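PDB 2XTS: sulfite dehydrogenase from Paracoccus pantotrophus, which oxidises protein-bound sulfur at a molybdenum cofactor and probably passes the electrons to the heme c of a partner cytochrome subunit. Local coordinates for residues 169-174 with 222-227; 179-184 with 237-242. One frame throughout, in Å; residues are numbered along the deposited sequence.

Contact 1: residues 169-174 with 222-227; sequences LYAEGA and MWVKWV. With MTE (phosphonic acidmono-(2-amino-5,6-dimercapto-4-oxo-3,7,8a,9,10,10a-hexahydro-4H-8-oxa-1,3,9,10-tetraaza-anthracen-7-ylmethyl)ester), chain E.
The pterin of MTE is held here by the loop that leads into strand 227-233 of the molybdopterin-binding domain of the sulfite oxidase family. Backbone groups read the edge of the ring. Lys225 N gives N1 of the pterin an almost straight bond (2.9 Å, 171° at the hydrogen), while Lys225 O takes N2 at 2.9 Å. Trp223, at the centre of an inverse gamma turn, offers its O to N8 of MTE, also at 2.9 Å. The Lys225 side chain then runs along one face of the cofactor, bending at chi3, until NZ reaches O2P of the phosphate at 2.7 Å; Arg74 O and Glu206 O also take bonds from NZ. Trp226 meets the amino end of the pterin with the edge of its indole, and Lys225 CB lies over the rim of one indole face.

Next comes strand 168-173, which forms an antiparallel, non-hydrogen-bonded pair between Gly173 and Val227. A CB on Gly173 would stand only 2.4 Å from MTE N2, so glycine leaves room for the pterin. Just beyond it, Ala174 N donates to Trp226 O at 2.8 Å, arriving 30° above the carbonyl plane. Val224 fills the angle between the segments: CG1, anti to its backbone N (chi1 177°), touches Gly173 N at 3.5 Å, and CG2 meets Ala171 CB at 4.0 Å. Farther out, the Glu172 carboxylate bridges to Arg228 and Arg229 and to Arg95 of the cytochrome chain, while Val227 CG1 rests against Glu172 O.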
ATOM      1  N   LEU A 169       5.604  23.892  19.745  1.00  8.35           N
ATOM      2  CA  LEU A 169       5.845  22.508  20.115  1.00  8.83           C
ATOM      3  C   LEU A 169       7.144  22.079  19.476  1.00  8.75           C
ATOM      4  O   LEU A 169       7.381  22.308  18.278  1.00 10.17           O
ATOM      5  CB  LEU A 169       4.697  21.610  19.651  1.00  9.72           C
ATOM      6  CG  LEU A 169       4.814  20.099  19.900  1.00 10.30           C
ATOM      7  CD1 LEU A 169       3.438  19.483  20.022  1.00 12.06           C
ATOM      8  CD2 LEU A 169       5.586  19.417  18.769  1.00 11.96           C
ATOM      9  N   TYR A 170       7.996  21.472  20.290  1.00  7.91           N
ATOM     10  CA  TYR A 170       9.249  20.900  19.831  1.00  7.96           C
ATOM     11  C   TYR A 170       9.126  19.391  19.875  1.00  7.22           C
ATOM     12  O   TYR A 170       8.816  18.831  20.927  1.00  8.83           O
ATOM     13  CB  TYR A 170      10.357  21.357  20.753  1.00  8.32           C
ATOM     14  CG  TYR A 170      11.730  20.803  20.446  1.00  9.07           C
ATOM     15  CD1 TYR A 170      12.497  21.293  19.379  1.00  9.15           C
ATOM     16  CD2 TYR A 170      12.304  19.846  21.277  1.00 10.39           C
ATOM     17  CE1 TYR A 170      13.785  20.800  19.149  1.00 10.97           C
ATOM     18  CE2 TYR A 170      13.556  19.335  21.043  1.00 12.13           C
ATOM     19  CZ  TYR A 170      14.306  19.831  20.001  1.00 11.52           C
ATOM     20  OH  TYR A 170      15.572  19.331  19.765  1.00 12.97           O
ATOM     21  N   ALA A 171       9.380  18.728  18.745  1.00  7.29           N
ATOM     22  CA  ALA A 171       9.281  17.266  18.685  1.00  7.68           C
ATOM     23  C   ALA A 171      10.657  16.697  18.459  1.00  7.43           C
ATOM     24  O   ALA A 171      11.383  17.172  17.587  1.00  7.86           O
ATOM     25  CB  ALA A 171       8.353  16.790  17.567  1.00  9.40           C
ATOM     26  N   GLU A 172      11.017  15.676  19.234  1.00  7.83           N
ATOM     27  CA  GLU A 172      12.294  14.997  19.003  1.00  8.87           C
ATOM     28  C   GLU A 172      12.135  13.502  19.019  1.00  7.76           C
ATOM     29  O   GLU A 172      11.212  12.932  19.621  1.00  7.67           O
ATOM     30  CB  GLU A 172      13.412  15.411  19.970  1.00 11.23           C
ATOM     31  CG  GLU A 172      13.097  15.103  21.380  1.00 11.65           C
ATOM     32  CD  GLU A 172      14.291  14.925  22.370  1.00 12.53           C
ATOM     33  OE1 GLU A 172      13.967  14.736  23.551  1.00 13.51           O
ATOM     34  OE2 GLU A 172      15.502  14.946  22.031  1.00 14.43           O
ATOM     35  N   GLY A 173      13.046  12.888  18.284  1.00  7.12           N
ATOM     36  CA  GLY A 173      13.083  11.460  18.104  1.00  7.37           C
ATOM     37  C   GLY A 173      13.903  10.718  19.141  1.00  7.44           C
ATOM     38  O   GLY A 173      14.707  11.305  19.856  1.00  7.35           O
ATOM     39  N   ALA A 174      13.724   9.404  19.176  1.00  6.95           N
ATOM     40  CA  ALA A 174      14.431   8.529  20.114  1.00  6.58           C
ATOM     41  C   ALA A 174      15.847   8.199  19.680  1.00  7.71           C
ATOM     42  O   ALA A 174      16.620   7.667  20.472  1.00  8.56           O
ATOM     43  CB  ALA A 174      13.639   7.226  20.290  1.00  8.14           C
ATOM     44  N   MET A 222      10.350  17.539   9.108  1.00  6.53           N
ATOM     45  CA  MET A 222       9.523  17.766  10.267  0.50  6.73           C
ATOM     46  C   MET A 222       8.726  16.523  10.657  1.00  6.60           C
ATOM     47  O   MET A 222       8.120  16.501  11.720  1.00  6.49           O
ATOM     48  CB  MET A 222       8.651  18.969  10.018  0.50  6.27           C
ATOM     49  CG  MET A 222       9.476  20.212   9.737  0.50  5.55           C
ATOM     50  SD  MET A 222       8.426  21.657   9.444  0.50  4.24           S
ATOM     51  CE  MET A 222       8.128  22.223  11.109  0.50  5.33           C
ATOM     52  N   TRP A 223       8.744  15.492   9.798  1.00  6.39           N
ATOM     53  CA  TRP A 223       8.017  14.251  10.069  1.00  5.98           C
ATOM     54  C   TRP A 223       8.871  13.386  10.995  1.00  5.65           C
ATOM     55  O   TRP A 223       9.425  12.349  10.590  1.00  6.46           O
ATOM     56  CB  TRP A 223       7.678  13.527   8.759  1.00  6.15           C
ATOM     57  CG  TRP A 223       6.727  14.238   7.837  1.00  5.88           C
ATOM     58  CD1 TRP A 223       6.767  15.538   7.421  1.00  5.88           C
ATOM     59  CD2 TRP A 223       5.699  13.610   7.104  1.00  6.34           C
ATOM     60  NE1 TRP A 223       5.759  15.772   6.526  1.00  5.98           N
ATOM     61  CE2 TRP A 223       5.079  14.597   6.322  1.00  5.46           C
ATOM     62  CE3 TRP A 223       5.177  12.316   7.105  1.00  6.94           C
ATOM     63  CZ2 TRP A 223       3.998  14.323   5.506  1.00  7.45           C
ATOM     64  CZ3 TRP A 223       4.119  12.035   6.298  1.00  7.05           C
ATOM     65  CH2 TRP A 223       3.532  13.032   5.500  1.00  7.55           C
ATOM     66  N   VAL A 224       9.028  13.838  12.234  1.00  6.62           N
ATOM     67  CA  VAL A 224       9.948  13.234  13.185  1.00  6.43           C
ATOM     68  C   VAL A 224       9.584  11.746  13.385  1.00  6.17           C
ATOM     69  O   VAL A 224       8.448  11.411  13.734  1.00  7.38           O
ATOM     70  CB  VAL A 224       9.951  14.008  14.525  1.00  6.40           C
ATOM     71  CG1 VAL A 224      10.874  13.321  15.532  1.00  8.49           C
ATOM     72  CG2 VAL A 224      10.364  15.450  14.327  1.00  7.76           C
ATOM     73  N   LYS A 225      10.569  10.883  13.177  1.00  6.12           N
ATOM     74  CA  LYS A 225      10.415   9.441  13.329  1.00  5.67           C
ATOM     75  C   LYS A 225      10.833   8.984  14.726  1.00  6.45           C
ATOM     76  O   LYS A 225      11.641   9.623  15.406  1.00  7.10           O
ATOM     77  CB  LYS A 225      11.259   8.738  12.262  1.00  6.70           C
ATOM     78  CG  LYS A 225      10.735   8.900  10.877  1.00  4.90           C
ATOM     79  CD  LYS A 225      11.527   8.136   9.818  1.00  6.38           C
ATOM     80  CE  LYS A 225      12.923   8.663   9.578  1.00  6.53           C
ATOM     81  NZ  LYS A 225      13.624   7.790   8.611  1.00  6.86           N
ATOM     82  N   TRP A 226      10.277   7.852  15.142  1.00  6.10           N
ATOM     83  CA  TRP A 226      10.576   7.274  16.456  1.00  6.18           C
ATOM     84  C   TRP A 226      10.346   8.335  17.528  1.00  6.46           C
ATOM     85  O   TRP A 226      11.155   8.517  18.430  1.00  6.85           O
ATOM     86  CB  TRP A 226      12.017   6.693  16.529  1.00  7.01           C
ATOM     87  CG  TRP A 226      12.431   5.911  15.312  1.00  6.37           C
ATOM     88  CD1 TRP A 226      12.022   4.650  15.007  1.00  6.70           C
ATOM     89  CD2 TRP A 226      13.333   6.300  14.277  1.00  6.27           C
ATOM     90  NE1 TRP A 226      12.595   4.234  13.834  1.00  6.62           N
ATOM     91  CE2 TRP A 226      13.394   5.235  13.363  1.00  6.15           C
ATOM     92  CE3 TRP A 226      14.115   7.425  14.042  1.00  5.90           C
ATOM     93  CZ2 TRP A 226      14.159   5.292  12.207  1.00  6.67           C
ATOM     94  CZ3 TRP A 226      14.890   7.471  12.908  1.00  6.27           C
ATOM     95  CH2 TRP A 226      14.895   6.421  11.987  1.00  6.99           C
ATOM     96  N   VAL A 227       9.227   9.060  17.422  1.00  6.99           N
ATOM     97  CA  VAL A 227       9.037  10.268  18.217  0.50  7.99           C
ATOM     98  C   VAL A 227       8.990   9.939  19.706  1.00  7.82           C
ATOM     99  O   VAL A 227       8.234   9.068  20.123  1.00  9.24           O
ATOM    100  CB  VAL A 227       7.789  11.075  17.796  0.50  9.08           C
ATOM    101  CG1 VAL A 227       7.958  12.547  18.188  0.50  7.58           C
ATOM    102  CG2 VAL A 227       7.593  11.056  16.340  0.50  9.87           C
TER
HETATM  103  N1  MTE E 500      13.206  11.643  12.318  1.00  1.84           N
HETATM  104  C2  MTE E 500      14.240  11.289  13.073  1.00  1.98           C
HETATM  105  N2  MTE E 500      14.018  10.957  14.363  1.00  2.25           N
HETATM  106  N3  MTE E 500      15.494  11.227  12.586  1.00  1.71           N
HETATM  107  C4  MTE E 500      15.795  11.540  11.293  1.00  1.99           C
HETATM  108  O4  MTE E 500      16.982  11.445  10.916  1.00  2.29           O
HETATM  109  N5  MTE E 500      14.890  12.392   9.113  1.00  2.13           N
HETATM  110  C6  MTE E 500      13.849  13.290   8.668  1.00  2.15           C
HETATM  111  C7  MTE E 500      12.432  12.808   8.940  1.00  0.97           C
HETATM  112  N8  MTE E 500      12.302  12.402  10.315  1.00  0.67           N
HETATM  113  C9  MTE E 500      14.722  11.966  10.418  1.00  1.89           C
HETATM  114  C10 MTE E 500      13.381  12.014  11.014  1.00  2.16           C
HETATM  115  C1' MTE E 500      13.966  13.656   7.199  1.00  1.65           C
HETATM  116  S1' MTE E 500      15.210  14.785   6.709  1.00  2.47           S
HETATM  117  C2' MTE E 500      13.087  13.198   6.277  1.00  1.29           C
HETATM  118  S2' MTE E 500      13.097  13.749   4.648  1.00  2.44           S
HETATM  119  C3' MTE E 500      12.030  12.198   6.697  1.00  1.67           C
HETATM  120  O3' MTE E 500      12.150  11.739   8.053  1.00  1.77           O
HETATM  121  C4' MTE E 500      12.116  10.958   5.828  1.00  2.01           C
HETATM  122  O4' MTE E 500      11.059  10.052   6.176  1.00  2.04           O
HETATM  123  P   MTE E 500      11.243   8.539   5.678  1.00  2.05           P
HETATM  124  O1P MTE E 500      11.290   8.745   4.134  1.00  2.28           O
HETATM  125  O2P MTE E 500      12.542   7.982   6.159  1.00  2.22           O
HETATM  126  O3P MTE E 500      10.000   7.837   6.106  1.00  2.34           O

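Contact 2: residues 179-184 with 237-242; sequences NGRSFP and VESREE. With MTE (phosphonic acidmono-(2-amino-5,6-dimercapto-4-oxo-3,7,8a,9,10,10a-hexahydro-4H-8-oxa-1,3,9,10-tetraaza-anthracen-7-ylmethyl)ester), chain E; HEC (heme c), chain K.
Strand 181-184 is outermost, within this chain, in the mixed sheet of the molybdopterin-binding domain, and the loop 237-242 reaches toward the heme at Arg240 and turns back to bring Glu242 against the strand. Asn179 lies against the pterin face opposite the one followed by Lys225, its CB 3.4 Å from C2 of MTE. Gly180 O is gripped twice: Ser239 OG donates to it at 2.7 Å from 48° above the carbonyl plane, and water 1 joins it to Glu241 N. Arg181, folded at chi2 and chi3, brings NE to Glu242 OE1 (3.1 Å), a salt bridge to the anti lone pair with guanidinium and carboxylate planes 89° apart. Glu241 O sits over one guanidinium face; NH1 turns to Asn221 and Glu219 of the cobalt site. Ser182 meets both oxygens of that carboxylate, its N bonding the syn lone pair of Glu242 OE1 at 2.8 Å and its OG that of Glu242 OE2 at 2.7 Å, while Val237 N donates to Ser182 OG at 3.0 Å. Ser239 N also bonds Glu242 OE2, at 3.1 Å. An alanine in place of Glu242 would remove this carboxylate and would probably loosen the loop from the strand and leave Arg181 less firmly oriented. Within the loop, Arg240 NH1 forms a salt bridge with Glu241 OE2 at 2.6 Å, and Arg240 NH2 bonds one oxygen of each heme propionate, O1A and O1D.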
ATOM      1  N   ASN A 179      16.728  14.864  15.646  1.00  6.70           N
ATOM      2  CA  ASN A 179      15.928  15.527  14.624  1.00  6.77           C
ATOM      3  C   ASN A 179      14.917  16.498  15.207  1.00  6.40           C
ATOM      4  O   ASN A 179      13.808  16.645  14.714  1.00  7.79           O
ATOM      5  CB  ASN A 179      15.210  14.500  13.755  1.00  6.81           C
ATOM      6  CG  ASN A 179      14.893  15.026  12.358  1.00  7.54           C
ATOM      7  OD1 ASN A 179      13.749  15.390  12.031  1.00 10.41           O
ATOM      8  ND2 ASN A 179      15.921  15.106  11.544  1.00  7.20           N
ATOM      9  N   GLY A 180      15.304  17.211  16.255  1.00  6.03           N
ATOM     10  CA  GLY A 180      14.350  18.090  16.908  1.00  7.11           C
ATOM     11  C   GLY A 180      13.936  19.211  15.985  1.00  6.73           C
ATOM     12  O   GLY A 180      14.770  19.821  15.338  1.00  7.39           O
ATOM     13  N   ARG A 181      12.630  19.481  15.946  1.00  6.94           N
ATOM     14  CA  ARG A 181      12.059  20.538  15.138  1.00  6.39           C
ATOM     15  C   ARG A 181      10.957  21.257  15.904  1.00  6.61           C
ATOM     16  O   ARG A 181      10.187  20.632  16.636  1.00  7.47           O
ATOM     17  CB  ARG A 181      11.493  20.005  13.801  1.00  7.20           C
ATOM     18  CG  ARG A 181      12.537  19.601  12.775  1.00  7.72           C
ATOM     19  CD  ARG A 181      13.416  20.752  12.345  1.00  6.61           C
ATOM     20  NE  ARG A 181      12.714  21.858  11.737  1.00  6.24           N
ATOM     21  CZ  ARG A 181      12.486  22.046  10.445  1.00  7.05           C
ATOM     22  NH1 ARG A 181      12.877  21.182   9.535  1.00  7.36           N
ATOM     23  NH2 ARG A 181      11.869  23.139  10.050  1.00  8.36           N
ATOM     24  N   SER A 182      10.849  22.563  15.652  1.00  7.08           N
ATOM     25  CA  SER A 182       9.848  23.427  16.259  1.00  7.75           C
ATOM     26  C   SER A 182       8.656  23.667  15.342  1.00  7.49           C
ATOM     27  O   SER A 182       8.810  23.938  14.147  1.00  8.43           O
ATOM     28  CB  SER A 182      10.475  24.766  16.568  1.00  8.51           C
ATOM     29  OG  SER A 182      11.603  24.629  17.404  1.00  9.06           O
ATOM     30  N   PHE A 183       7.448  23.598  15.912  1.00  7.33           N
ATOM     31  CA  PHE A 183       6.200  23.789  15.171  1.00  7.47           C
ATOM     32  C   PHE A 183       5.374  24.887  15.838  1.00  7.93           C
ATOM     33  O   PHE A 183       5.223  24.879  17.055  1.00  8.06           O
ATOM     34  CB  PHE A 183       5.335  22.528  15.277  1.00  7.40           C
ATOM     35  CG  PHE A 183       5.887  21.303  14.640  1.00  8.53           C
ATOM     36  CD1 PHE A 183       6.912  20.608  15.218  1.00  8.50           C
ATOM     37  CD2 PHE A 183       5.320  20.797  13.487  1.00  9.73           C
ATOM     38  CE1 PHE A 183       7.390  19.446  14.619  1.00  7.98           C
ATOM     39  CE2 PHE A 183       5.773  19.620  12.914  1.00 11.40           C
ATOM     40  CZ  PHE A 183       6.826  18.964  13.465  1.00 10.42           C
ATOM     41  N   PRO A 184       4.756  25.774  15.052  1.00  8.34           N
ATOM     42  CA  PRO A 184       3.777  26.666  15.664  1.00  8.56           C
ATOM     43  C   PRO A 184       2.542  25.895  16.110  1.00  8.64           C
ATOM     44  O   PRO A 184       2.096  24.982  15.425  1.00  8.48           O
ATOM     45  CB  PRO A 184       3.428  27.628  14.530  1.00 10.10           C
ATOM     46  CG  PRO A 184       3.663  26.868  13.313  1.00 10.92           C
ATOM     47  CD  PRO A 184       4.767  25.913  13.584  1.00  8.62           C
ATOM     48  N   VAL A 237      12.704  26.568  19.372  1.00  8.75           N
ATOM     49  CA  VAL A 237      13.973  26.161  19.932  1.00  8.14           C
ATOM     50  C   VAL A 237      15.163  26.644  19.075  1.00  8.17           C
ATOM     51  O   VAL A 237      16.215  26.975  19.596  1.00  8.57           O
ATOM     52  CB  VAL A 237      14.001  24.624  20.119  1.00  8.88           C
ATOM     53  CG1 VAL A 237      15.387  24.140  20.511  1.00  9.77           C
ATOM     54  CG2 VAL A 237      12.914  24.209  21.119  1.00  9.94           C
ATOM     55  N   GLU A 238      14.962  26.690  17.757  1.00  7.65           N
ATOM     56  CA  GLU A 238      16.025  27.027  16.787  0.50  7.41           C
ATOM     57  C   GLU A 238      17.142  25.998  16.896  1.00  7.69           C
ATOM     58  O   GLU A 238      18.325  26.286  17.129  1.00  8.03           O
ATOM     59  CB  GLU A 238      16.516  28.466  16.915  0.50  7.80           C
ATOM     60  CG  GLU A 238      15.384  29.485  16.895  0.50  7.05           C
ATOM     61  CD  GLU A 238      14.798  29.762  15.527  0.50  9.24           C
ATOM     62  OE1 GLU A 238      14.669  28.839  14.697  0.50  9.60           O
ATOM     63  OE2 GLU A 238      14.450  30.935  15.306  0.50  8.36           O
ATOM     64  N   SER A 239      16.717  24.761  16.744  1.00  7.50           N
ATOM     65  CA  SER A 239      17.587  23.617  16.757  1.00  6.76           C
ATOM     66  C   SER A 239      18.442  23.493  15.494  1.00  7.08           C
ATOM     67  O   SER A 239      18.268  24.232  14.525  1.00  6.98           O
ATOM     68  CB  SER A 239      16.729  22.384  16.904  1.00  8.22           C
ATOM     69  OG  SER A 239      15.923  22.280  15.740  1.00 10.99           O
ATOM     70  N   ARG A 240      19.376  22.557  15.504  1.00  6.94           N
ATOM     71  CA  ARG A 240      20.300  22.380  14.376  1.00  6.89           C
ATOM     72  C   ARG A 240      19.563  22.189  13.052  1.00  6.81           C
ATOM     73  O   ARG A 240      19.965  22.744  12.018  1.00  7.16           O
ATOM     74  CB  ARG A 240      21.258  21.223  14.685  1.00  7.22           C
ATOM     75  CG  ARG A 240      22.404  21.022  13.703  1.00  6.66           C
ATOM     76  CD  ARG A 240      22.108  20.074  12.576  1.00  8.07           C
ATOM     77  NE  ARG A 240      23.304  19.867  11.795  1.00  7.62           N
ATOM     78  CZ  ARG A 240      23.527  18.835  10.986  1.00  7.99           C
ATOM     79  NH1 ARG A 240      22.613  17.897  10.813  1.00  8.76           N
ATOM     80  NH2 ARG A 240      24.672  18.747  10.345  1.00  8.50           N
ATOM     81  N   GLU A 241      18.497  21.398  13.105  1.00  6.61           N
ATOM     82  CA  GLU A 241      17.730  21.094  11.909  1.00  7.36           C
ATOM     83  C   GLU A 241      16.763  22.186  11.459  1.00  7.42           C
ATOM     84  O   GLU A 241      15.941  21.962  10.576  1.00  7.36           O
ATOM     85  CB  GLU A 241      17.032  19.732  12.000  1.00  7.62           C
ATOM     86  CG  GLU A 241      18.020  18.551  12.197  1.00  8.13           C
ATOM     87  CD  GLU A 241      19.110  18.371  11.136  1.00 11.19           C
ATOM     88  OE1 GLU A 241      19.046  18.981  10.069  1.00 13.76           O
ATOM     89  OE2 GLU A 241      20.065  17.599  11.386  1.00 11.61           O
ATOM     90  N   GLU A 242      16.875  23.373  12.047  1.00  7.56           N
ATOM     91  CA  GLU A 242      16.140  24.515  11.545  1.00  7.08           C
ATOM     92  C   GLU A 242      16.960  25.785  11.548  1.00  7.10           C
ATOM     93  O   GLU A 242      16.423  26.857  11.321  1.00  7.68           O
ATOM     94  CB  GLU A 242      14.802  24.664  12.262  1.00  7.32           C
ATOM     95  CG  GLU A 242      14.915  24.947  13.736  1.00  7.82           C
ATOM     96  CD  GLU A 242      13.704  24.519  14.576  1.00  6.50           C
ATOM     97  OE1 GLU A 242      12.769  23.880  14.031  1.00  8.02           O
ATOM     98  OE2 GLU A 242      13.742  24.806  15.803  1.00  9.34           O
TER
HETATM   99  N1  MTE E 500      13.206  11.643  12.318  1.00  1.84           N
HETATM  100  C2  MTE E 500      14.240  11.289  13.073  1.00  1.98           C
HETATM  101  N2  MTE E 500      14.018  10.957  14.363  1.00  2.25           N
HETATM  102  N3  MTE E 500      15.494  11.227  12.586  1.00  1.71           N
HETATM  103  C4  MTE E 500      15.795  11.540  11.293  1.00  1.99           C
HETATM  104  O4  MTE E 500      16.982  11.445  10.916  1.00  2.29           O
HETATM  105  N5  MTE E 500      14.890  12.392   9.113  1.00  2.13           N
HETATM  106  C6  MTE E 500      13.849  13.290   8.668  1.00  2.15           C
HETATM  107  C7  MTE E 500      12.432  12.808   8.940  1.00  0.97           C
HETATM  108  N8  MTE E 500      12.302  12.402  10.315  1.00  0.67           N
HETATM  109  C9  MTE E 500      14.722  11.966  10.418  1.00  1.89           C
HETATM  110  C10 MTE E 500      13.381  12.014  11.014  1.00  2.16           C
HETATM  111  C1' MTE E 500      13.966  13.656   7.199  1.00  1.65           C
HETATM  112  S1' MTE E 500      15.210  14.785   6.709  1.00  2.47           S
HETATM  113  C2' MTE E 500      13.087  13.198   6.277  1.00  1.29           C
HETATM  114  S2' MTE E 500      13.097  13.749   4.648  1.00  2.44           S
HETATM  115  C3' MTE E 500      12.030  12.198   6.697  1.00  1.67           C
HETATM  116  O3' MTE E 500      12.150  11.739   8.053  1.00  1.77           O
HETATM  117  C4' MTE E 500      12.116  10.958   5.828  1.00  2.01           C
HETATM  118  O4' MTE E 500      11.059  10.052   6.176  1.00  2.04           O
HETATM  119  P   MTE E 500      11.243   8.539   5.678  1.00  2.05           P
HETATM  120  O1P MTE E 500      11.290   8.745   4.134  1.00  2.28           O
HETATM  121  O2P MTE E 500      12.542   7.982   6.159  1.00  2.22           O
HETATM  122  O3P MTE E 500      10.000   7.837   6.106  1.00  2.34           O
HETATM  123 FE   HEC K 500      30.342  15.867  14.584  1.00  2.28          FE
HETATM  124  CHA HEC K 500      27.969  17.273  12.603  1.00  1.88           C
HETATM  125  CHB HEC K 500      30.354  18.665  16.530  1.00  2.18           C
HETATM  126  CHC HEC K 500      32.422  14.334  16.723  1.00  2.16           C
HETATM  127  CHD HEC K 500      30.809  13.395  12.340  1.00  2.26           C
HETATM  128  NA  HEC K 500      29.358  17.624  14.571  1.00  2.17           N
HETATM  129  C1A HEC K 500      28.452  18.032  13.620  1.00  2.09           C
HETATM  130  C2A HEC K 500      28.055  19.395  13.886  1.00  2.38           C
HETATM  131  C3A HEC K 500      28.725  19.776  14.983  1.00  2.29           C
HETATM  132  C4A HEC K 500      29.544  18.669  15.423  1.00  2.33           C
HETATM  133  CMA HEC K 500      28.673  21.134  15.718  1.00  2.58           C
HETATM  134  CAA HEC K 500      27.051  20.212  13.031  1.00  2.68           C
HETATM  135  CBA HEC K 500      27.729  20.809  11.798  1.00  2.83           C
HETATM  136  CGA HEC K 500      26.812  21.685  10.995  1.00  3.00           C
HETATM  137  O1A HEC K 500      25.609  21.426  10.932  1.00  2.80           O
HETATM  138  O2A HEC K 500      27.362  22.678  10.465  1.00  3.46           O
HETATM  139  NB  HEC K 500      31.178  16.363  16.302  1.00  2.19           N
HETATM  140  C1B HEC K 500      31.059  17.569  16.984  1.00  2.50           C
HETATM  141  C2B HEC K 500      31.667  17.431  18.290  1.00  2.40           C
HETATM  142  C3B HEC K 500      32.273  16.236  18.335  1.00  2.47           C
HETATM  143  C4B HEC K 500      31.951  15.546  17.111  1.00  1.93           C
HETATM  144  CMB HEC K 500      31.782  18.605  19.283  1.00  2.83           C
HETATM  145  CAB HEC K 500      33.043  15.614  19.490  1.00  2.74           C
HETATM  146  CBB HEC K 500      32.189  15.674  20.788  1.00  3.15           C
HETATM  147  NC  HEC K 500      31.421  14.159  14.520  1.00  2.16           N
HETATM  148  C1C HEC K 500      32.258  13.727  15.503  1.00  2.30           C
HETATM  149  C2C HEC K 500      32.883  12.500  15.076  1.00  2.57           C
HETATM  150  C3C HEC K 500      32.424  12.232  13.846  1.00  2.86           C
HETATM  151  C4C HEC K 500      31.542  13.305  13.473  1.00  2.14           C
HETATM  152  CMC HEC K 500      33.868  11.673  15.929  1.00  3.07           C
HETATM  153  CAC HEC K 500      32.762  11.122  12.852  1.00  3.56           C
HETATM  154  CBC HEC K 500      32.845   9.707  13.298  1.00  3.09           C
HETATM  155  ND  HEC K 500      29.522  15.419  12.805  1.00  2.18           N
HETATM  156  C1D HEC K 500      29.779  14.264  12.093  1.00  2.04           C
HETATM  157  C2D HEC K 500      28.862  14.138  10.990  1.00  2.35           C
HETATM  158  C3D HEC K 500      27.975  15.312  11.093  1.00  2.30           C
HETATM  159  C4D HEC K 500      28.447  16.067  12.212  1.00  2.26           C
HETATM  160  CMD HEC K 500      28.707  13.017   9.971  1.00  2.92           C
HETATM  161  CAD HEC K 500      26.811  15.612  10.164  1.00  2.54           C
HETATM  162  CBD HEC K 500      25.549  14.962  10.725  1.00  2.57           C
HETATM  163  CGD HEC K 500      24.322  15.255   9.910  1.00  2.69           C
HETATM  164  O1D HEC K 500      24.361  16.134   9.010  1.00  3.33           O
HETATM  165  O2D HEC K 500      23.269  14.673  10.237  1.00  3.05           O
HETATM  166  O   HOH W   1      17.596  19.668  15.396  1.00  9.88           O
HETATM  167  O   HOH W   2      10.755  24.655  12.352  1.00  9.04           O

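Both contacts are buried and belong to the same mixed sheet, where strands 168-173 and 181-184 are antiparallel neighbours: Leu169 with Phe183 and Ala171 with Arg181 pair through their backbones. Contact 1 lies deeper in the sheet, joining an inner strand to the loop entering its other neighbour, 227-233; its two segments meet mainly through apolar packing and one backbone bond, and its polar work is directed at the pterin. Contact 2 sits at the sheet's edge within this chain, where a carboxylate, hydroxyls and waters join strand to loop. MTE touches both, but contact 2 alone of the two also bonds heme c, through Arg240, while Asn179 of the same contact lies on the pterin.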